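Local coordinates for protein putative peptidyl-prolyl cis-trans isomerase Cbf2 (Campylobacter jejuni, PDB 3RFW) that probably catalyses the cis-trans isomerisation of peptide bonds preceding proline, and is a SurA-like chaperone, at residues 66-69 with 70-73; 51-54 with 55-59; 215-218 with 219-222. All blocks are in the same frame, centred on the assembly; numbering follows the deposited sequence.

Contact 1 of 3, residues 66-69 with 70-73; sequences TKEL and DRAK
A side-on salt bridge between Glu68 and Arg71, one helical turn apart on helix 63-86, heads a small charged network that also takes in Lys67. Arg71 takes hold of the carboxylate with two nitrogens, one to each oxygen: NE reaches Glu68 OE1 at 3.1 Å, and NH2 of Arg71 reaches Glu68 OE2 at 3.0 Å. Both oxygens are met on their syn side but from out of the carboxylate plane, while Glu68 OE2 lies in the plane of the guanidinium; with the two planes 22° apart, the pairing is side-on but tilted. The Arg71 side chain sets out with CG trans to its own N (chi1 -170°) and bends at chi3, while Glu68 folds at chi2; the two chains run side by side in the same direction. Lys67 NZ comes to the edge of the guanidinium, 3.8 Å from Arg71 NH2, and lies 3.7 Å from Glu68 OE2, a long salt bridge. The shared carboxylate probably offsets the closeness of these two positive charges. NH1 of Arg71 is used too, donating to the Glu18 carbonyl of the second subunit, which helps to fix how the guanidinium is turned.

Round the helix, a water donates both to Thr66 O (2.7 Å) and to Asp70 OD1 (2.7 Å), while Asp70 N bonds the same Thr66 O at 2.9 Å. Leu69 packs on Leu69 of the second subunit. The Glu68-Arg71 pair is an i to i+3 intrahelical salt bridge, common on helix surfaces, here on a helix that packs against the second subunit.

Contact 2 of 3, residues 51-54 with 55-59; sequences LQDA and KKQNL
Ala54 and Leu59 close the end of helix 34-56, and their side of the turn is the tightly packed one. Leu59 N donates to Ala54 O at 3.0 Å, Asn58 N donates to Lys55 O at 2.7 Å, and Asn58 takes a positive phi (53°): a Schellman motif with Asn58 as the C-prime residue. The turn brings Leu59 back over the last helical residues, its CD2 resting 3.9 Å from Ala54 CB. Both residues are buried, and Leu77 of the second subunit covers the alanine.

The polar side is looser. Asp53 swings CG away from its own N (chi1 -156°), which puts OD1 by Gln57 and OD2 by a water. Gln57 NE2 lies 2.9 Å from Asp53 OD1, but the bond is bent and weak, with the amide and carboxylate planes 83° apart; a stronger partner of OD1 is the Tyr81 hydroxyl of the second subunit. Asp53 OD2 accepts from the water at 2.6 Å, and Lys56 NZ donates to that water at 3.1 Å, so lysine and aspartate are linked through solvent and not directly.

Helix 34-56 ends at the Schellman turn, and helix 63-86 is the next in its own chain. The final turn lies against the second subunit: Leu51 on Asp74 and Ala54 on Leu77, both of that chain's helix 63-86, and Asp53 on Leu243 of its helix 216-246.

Contact 3 of 3, residues 215-218 with 219-222; sequences KFDE and VKQG
The Phe216 ring has one face occupied by the start of the Lys220 side chain, a CH-pi contact with CB of Lys220 3.8 Å from the ring centroid and 17° off the normal. CB sits nearest the CE1 and CZ rim, and the lysine chain runs on across the ring at about a right angle, CD passing 4.0 Å from Phe216 CE2. The ring also meets that of Tyr100, planes about 55° apart, and touches Val96 and Lys97, which packs this turn against helix 93-103. Past the ring, Lys220 bends at chi3 and chi4 and lies alongside Asp217: its CE is 3.5 Å from Asp217 CG, and its NZ makes a long salt bridge of 3.7 Å to Asp217 OD1.

All this belongs to the opening turns of helix 216-246, with Lys215 at the N-cap. The carboxylate of the third helical residue turns back to that position: Glu218 OE1 accepts from Lys215 N at 3.0 Å, nearly straight (167°) though from above the carboxylate plane. Val219 N donates to Phe216 O at 3.0 Å and only weakly to Lys215 O, and the helix kinks just beyond. There a water accepts from Gln221 N at 2.9 Å and donates weakly to Glu218 O.

In the fold
Contacts 1 and 2 sit on consecutive helices, 63-86 and 34-56, with centres about 17 Å apart and nearest atoms about 6 Å apart; they do not touch, yet both lean on the second subunit. Contact 3 is remote, its centre about 43 Å from that of contact 1 and about 54 Å from that of contact 2, and no other chain of the assembly reaches it. It lies where the last strand of the four-stranded sheet passes into helix 216-246, probably at the edge of the parvulin-type isomerase domain. The far end of the same helix in the second subunit reaches contact 2. Contacts 1 and 2 belong to the dimeric helical part, probably too far from the isomerase domain to share directly in catalysis.

Contact 1 of 3, residues 66-69 with 70-73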
# COMPACT_ATOMS: atom_id res chain seq x y z
N THR A 66 -31.59 2.59 -15.45
CA THR A 66 -32.45 1.41 -15.30
C THR A 66 -31.62 0.12 -15.30
O THR A 66 -31.88 -0.81 -14.53
CB THR A 66 -33.47 1.28 -16.43
OG1 THR A 66 -32.79 1.31 -17.68
CG2 THR A 66 -34.54 2.35 -16.38
N LYS A 67 -30.59 0.11 -16.11
CA LYS A 67 -29.69 -1.02 -16.20
C LYS A 67 -28.84 -1.18 -14.93
O LYS A 67 -28.57 -2.31 -14.50
CB LYS A 67 -28.79 -0.83 -17.42
CG LYS A 67 -27.87 -1.99 -17.73
CD LYS A 67 -27.42 -1.88 -19.19
CE LYS A 67 -25.95 -2.23 -19.34
NZ LYS A 67 -25.05 -1.22 -18.72
N GLU A 68 -28.46 -0.08 -14.28
CA GLU A 68 -27.70 -0.23 -13.04
C GLU A 68 -28.59 -0.52 -11.87
O GLU A 68 -28.20 -1.24 -10.96
CB GLU A 68 -26.80 0.98 -12.78
CG GLU A 68 -25.67 1.10 -13.82
CD GLU A 68 -24.82 -0.17 -13.95
OE1 GLU A 68 -24.30 -0.65 -12.90
OE2 GLU A 68 -24.63 -0.67 -15.10
N LEU A 69 -29.81 -0.02 -11.90
CA LEU A 69 -30.77 -0.37 -10.90
C LEU A 69 -31.15 -1.85 -10.99
O LEU A 69 -31.31 -2.49 -9.94
CB LEU A 69 -32.02 0.50 -11.00
CG LEU A 69 -33.14 0.15 -10.02
CD1 LEU A 69 -32.67 0.31 -8.61
CD2 LEU A 69 -34.42 0.94 -10.32
N ASP A 70 -31.32 -2.39 -12.21
CA ASP A 70 -31.60 -3.84 -12.36
C ASP A 70 -30.45 -4.63 -11.75
O ASP A 70 -30.69 -5.59 -11.03
CB ASP A 70 -31.78 -4.28 -13.82
CG ASP A 70 -33.14 -3.89 -14.38
OD1 ASP A 70 -34.08 -3.62 -13.59
OD2 ASP A 70 -33.24 -3.75 -15.63
N ARG A 71 -29.22 -4.21 -12.02
CA ARG A 71 -28.05 -4.88 -11.50
C ARG A 71 -28.01 -4.83 -9.97
O ARG A 71 -27.79 -5.84 -9.32
CB ARG A 71 -26.77 -4.26 -12.09
CG ARG A 71 -25.50 -5.05 -11.81
CD ARG A 71 -24.20 -4.33 -12.25
NE ARG A 71 -24.33 -3.67 -13.56
CZ ARG A 71 -24.13 -4.25 -14.75
NH1 ARG A 71 -23.81 -5.53 -14.85
NH2 ARG A 71 -24.30 -3.53 -15.86
N ALA A 72 -28.22 -3.63 -9.40
CA ALA A 72 -28.18 -3.46 -7.94
C ALA A 72 -29.26 -4.30 -7.28
O ALA A 72 -29.07 -4.88 -6.21
CB ALA A 72 -28.38 -1.90 -7.55
N LYS A 73 -30.43 -4.30 -7.86
CA LYS A 73 -31.54 -5.04 -7.26
C LYS A 73 -31.21 -6.57 -7.13
O LYS A 73 -31.31 -7.14 -6.04
CB LYS A 73 -32.77 -4.75 -8.13
CG LYS A 73 -33.96 -5.68 -8.02
CD LYS A 73 -35.23 -4.88 -8.31
CE LYS A 73 -36.08 -5.52 -9.41
NZ LYS A 73 -35.41 -5.40 -10.74
O HOH W 1 -34.50 -0.99 -13.75

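Contact 2 of 3, residues 51-54 with 55-59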
# COMPACT_ATOMS: atom_id res chain seq x y z
N LEU A 51 -32.04 14.89 -6.55
CA LEU A 51 -33.01 13.82 -6.94
C LEU A 51 -34.23 14.39 -7.65
O LEU A 51 -34.63 13.91 -8.70
CB LEU A 51 -33.47 13.04 -5.69
CG LEU A 51 -32.48 12.05 -5.04
CD1 LEU A 51 -33.05 11.49 -3.74
CD2 LEU A 51 -32.05 10.87 -5.98
N GLN A 52 -34.82 15.45 -7.08
CA GLN A 52 -35.95 16.14 -7.71
C GLN A 52 -35.60 16.71 -9.06
O GLN A 52 -36.37 16.62 -10.01
CB GLN A 52 -36.47 17.25 -6.80
CG GLN A 52 -36.97 16.76 -5.44
CD GLN A 52 -37.64 17.88 -4.65
OE1 GLN A 52 -37.44 18.04 -3.42
NE2 GLN A 52 -38.47 18.64 -5.34
N ASP A 53 -34.41 17.27 -9.18
CA ASP A 53 -34.02 17.78 -10.48
C ASP A 53 -33.79 16.67 -11.52
O ASP A 53 -34.16 16.82 -12.71
CB ASP A 53 -32.83 18.72 -10.38
CG ASP A 53 -32.78 19.69 -11.55
OD1 ASP A 53 -31.73 19.79 -12.20
OD2 ASP A 53 -33.84 20.23 -11.90
N ALA A 54 -33.19 15.56 -11.08
CA ALA A 54 -32.96 14.41 -11.96
C ALA A 54 -34.28 13.86 -12.52
O ALA A 54 -34.38 13.53 -13.70
CB ALA A 54 -32.19 13.33 -11.18
N LYS A 55 -35.30 13.77 -11.67
CA LYS A 55 -36.60 13.30 -12.10
C LYS A 55 -37.25 14.29 -13.07
O LYS A 55 -37.82 13.89 -14.08
CB LYS A 55 -37.52 13.07 -10.90
CG LYS A 55 -37.39 11.66 -10.31
CD LYS A 55 -37.80 11.61 -8.83
CE LYS A 55 -36.78 10.80 -8.05
NZ LYS A 55 -37.25 10.34 -6.72
N LYS A 56 -37.12 15.58 -12.78
CA LYS A 56 -37.55 16.65 -13.67
C LYS A 56 -36.90 16.51 -15.05
O LYS A 56 -37.48 16.86 -16.07
CB LYS A 56 -37.17 17.98 -13.03
CG LYS A 56 -38.18 19.07 -13.12
CD LYS A 56 -38.11 19.99 -11.88
CE LYS A 56 -38.27 21.45 -12.27
NZ LYS A 56 -38.08 22.36 -11.10
N GLN A 57 -35.66 16.03 -15.09
CA GLN A 57 -35.00 15.81 -16.35
C GLN A 57 -35.24 14.39 -16.86
O GLN A 57 -34.55 13.96 -17.76
CB GLN A 57 -33.49 16.09 -16.23
CG GLN A 57 -33.17 17.57 -15.94
CD GLN A 57 -31.69 17.84 -15.81
OE1 GLN A 57 -30.87 17.24 -16.51
NE2 GLN A 57 -31.33 18.74 -14.89
N ASN A 58 -36.19 13.68 -16.24
CA ASN A 58 -36.53 12.29 -16.61
C ASN A 58 -35.38 11.25 -16.66
O ASN A 58 -35.38 10.33 -17.50
CB ASN A 58 -37.36 12.25 -17.91
CG ASN A 58 -38.83 12.56 -17.66
OD1 ASN A 58 -39.54 11.78 -17.04
ND2 ASN A 58 -39.25 13.77 -18.04
N LEU A 59 -34.43 11.37 -15.73
CA LEU A 59 -33.23 10.53 -15.76
C LEU A 59 -33.50 9.10 -15.29
O LEU A 59 -32.76 8.19 -15.63
CB LEU A 59 -32.12 11.17 -14.92
CG LEU A 59 -31.14 12.08 -15.65
CD1 LEU A 59 -31.76 12.86 -16.75
CD2 LEU A 59 -30.43 13.00 -14.67
O HOH W 2 -35.36 21.26 -10.00

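Contact 3 of 3, residues 215-218 with 219-222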
# COMPACT_ATOMS: atom_id res chain seq x y z
N LYS A 215 0.80 -19.14 22.46
CA LYS A 215 -0.28 -19.62 23.32
C LYS A 215 -1.65 -19.52 22.64
O LYS A 215 -1.89 -18.60 21.86
CB LYS A 215 -0.32 -18.84 24.64
CG LYS A 215 0.59 -19.40 25.77
CD LYS A 215 0.82 -18.38 26.89
CE LYS A 215 1.97 -18.81 27.82
NZ LYS A 215 1.76 -18.41 29.25
N PHE A 216 -2.58 -20.38 23.07
CA PHE A 216 -3.92 -20.45 22.53
C PHE A 216 -4.61 -19.08 22.57
O PHE A 216 -5.17 -18.63 21.57
CB PHE A 216 -4.75 -21.48 23.30
CG PHE A 216 -6.19 -21.61 22.83
CD1 PHE A 216 -6.48 -21.95 21.51
CD2 PHE A 216 -7.25 -21.47 23.72
CE1 PHE A 216 -7.79 -22.14 21.09
CE2 PHE A 216 -8.57 -21.63 23.31
CZ PHE A 216 -8.84 -21.96 21.98
N ASP A 217 -4.52 -18.40 23.70
CA ASP A 217 -5.14 -17.08 23.84
C ASP A 217 -4.65 -16.04 22.83
O ASP A 217 -5.36 -15.11 22.49
CB ASP A 217 -5.03 -16.56 25.27
CG ASP A 217 -6.13 -17.12 26.17
OD1 ASP A 217 -6.77 -16.33 26.89
OD2 ASP A 217 -6.42 -18.33 26.07
N GLU A 218 -3.43 -16.21 22.35
CA GLU A 218 -2.87 -15.28 21.40
C GLU A 218 -3.51 -15.48 20.02
O GLU A 218 -3.69 -14.52 19.28
CB GLU A 218 -1.36 -15.46 21.32
CG GLU A 218 -0.65 -15.46 22.69
CD GLU A 218 0.89 -15.44 22.57
OE1 GLU A 218 1.54 -16.33 23.19
OE2 GLU A 218 1.43 -14.57 21.85
N VAL A 219 -3.85 -16.71 19.68
CA VAL A 219 -4.23 -17.03 18.31
C VAL A 219 -5.70 -17.47 18.17
O VAL A 219 -6.14 -17.81 17.08
CB VAL A 219 -3.32 -18.14 17.74
CG1 VAL A 219 -3.82 -18.56 16.40
CG2 VAL A 219 -1.90 -17.65 17.59
N LYS A 220 -6.44 -17.53 19.27
CA LYS A 220 -7.74 -18.22 19.24
C LYS A 220 -8.79 -17.51 18.39
O LYS A 220 -9.57 -18.18 17.70
CB LYS A 220 -8.28 -18.53 20.65
CG LYS A 220 -8.74 -17.32 21.41
CD LYS A 220 -9.09 -17.65 22.86
CE LYS A 220 -8.62 -16.52 23.80
NZ LYS A 220 -9.69 -16.01 24.71
N GLN A 221 -8.77 -16.18 18.39
CA GLN A 221 -9.72 -15.42 17.58
C GLN A 221 -9.44 -15.61 16.11
O GLN A 221 -10.34 -15.94 15.35
CB GLN A 221 -9.70 -13.92 17.93
CG GLN A 221 -10.79 -13.49 18.93
CD GLN A 221 -12.20 -13.85 18.49
OE1 GLN A 221 -12.54 -13.83 17.30
NE2 GLN A 221 -13.04 -14.17 19.47
N GLY A 222 -8.17 -15.49 15.73
CA GLY A 222 -7.73 -15.82 14.39
C GLY A 222 -8.13 -17.21 13.92
O GLY A 222 -8.48 -17.39 12.75
O HOH W 3 -6.57 -14.57 19.44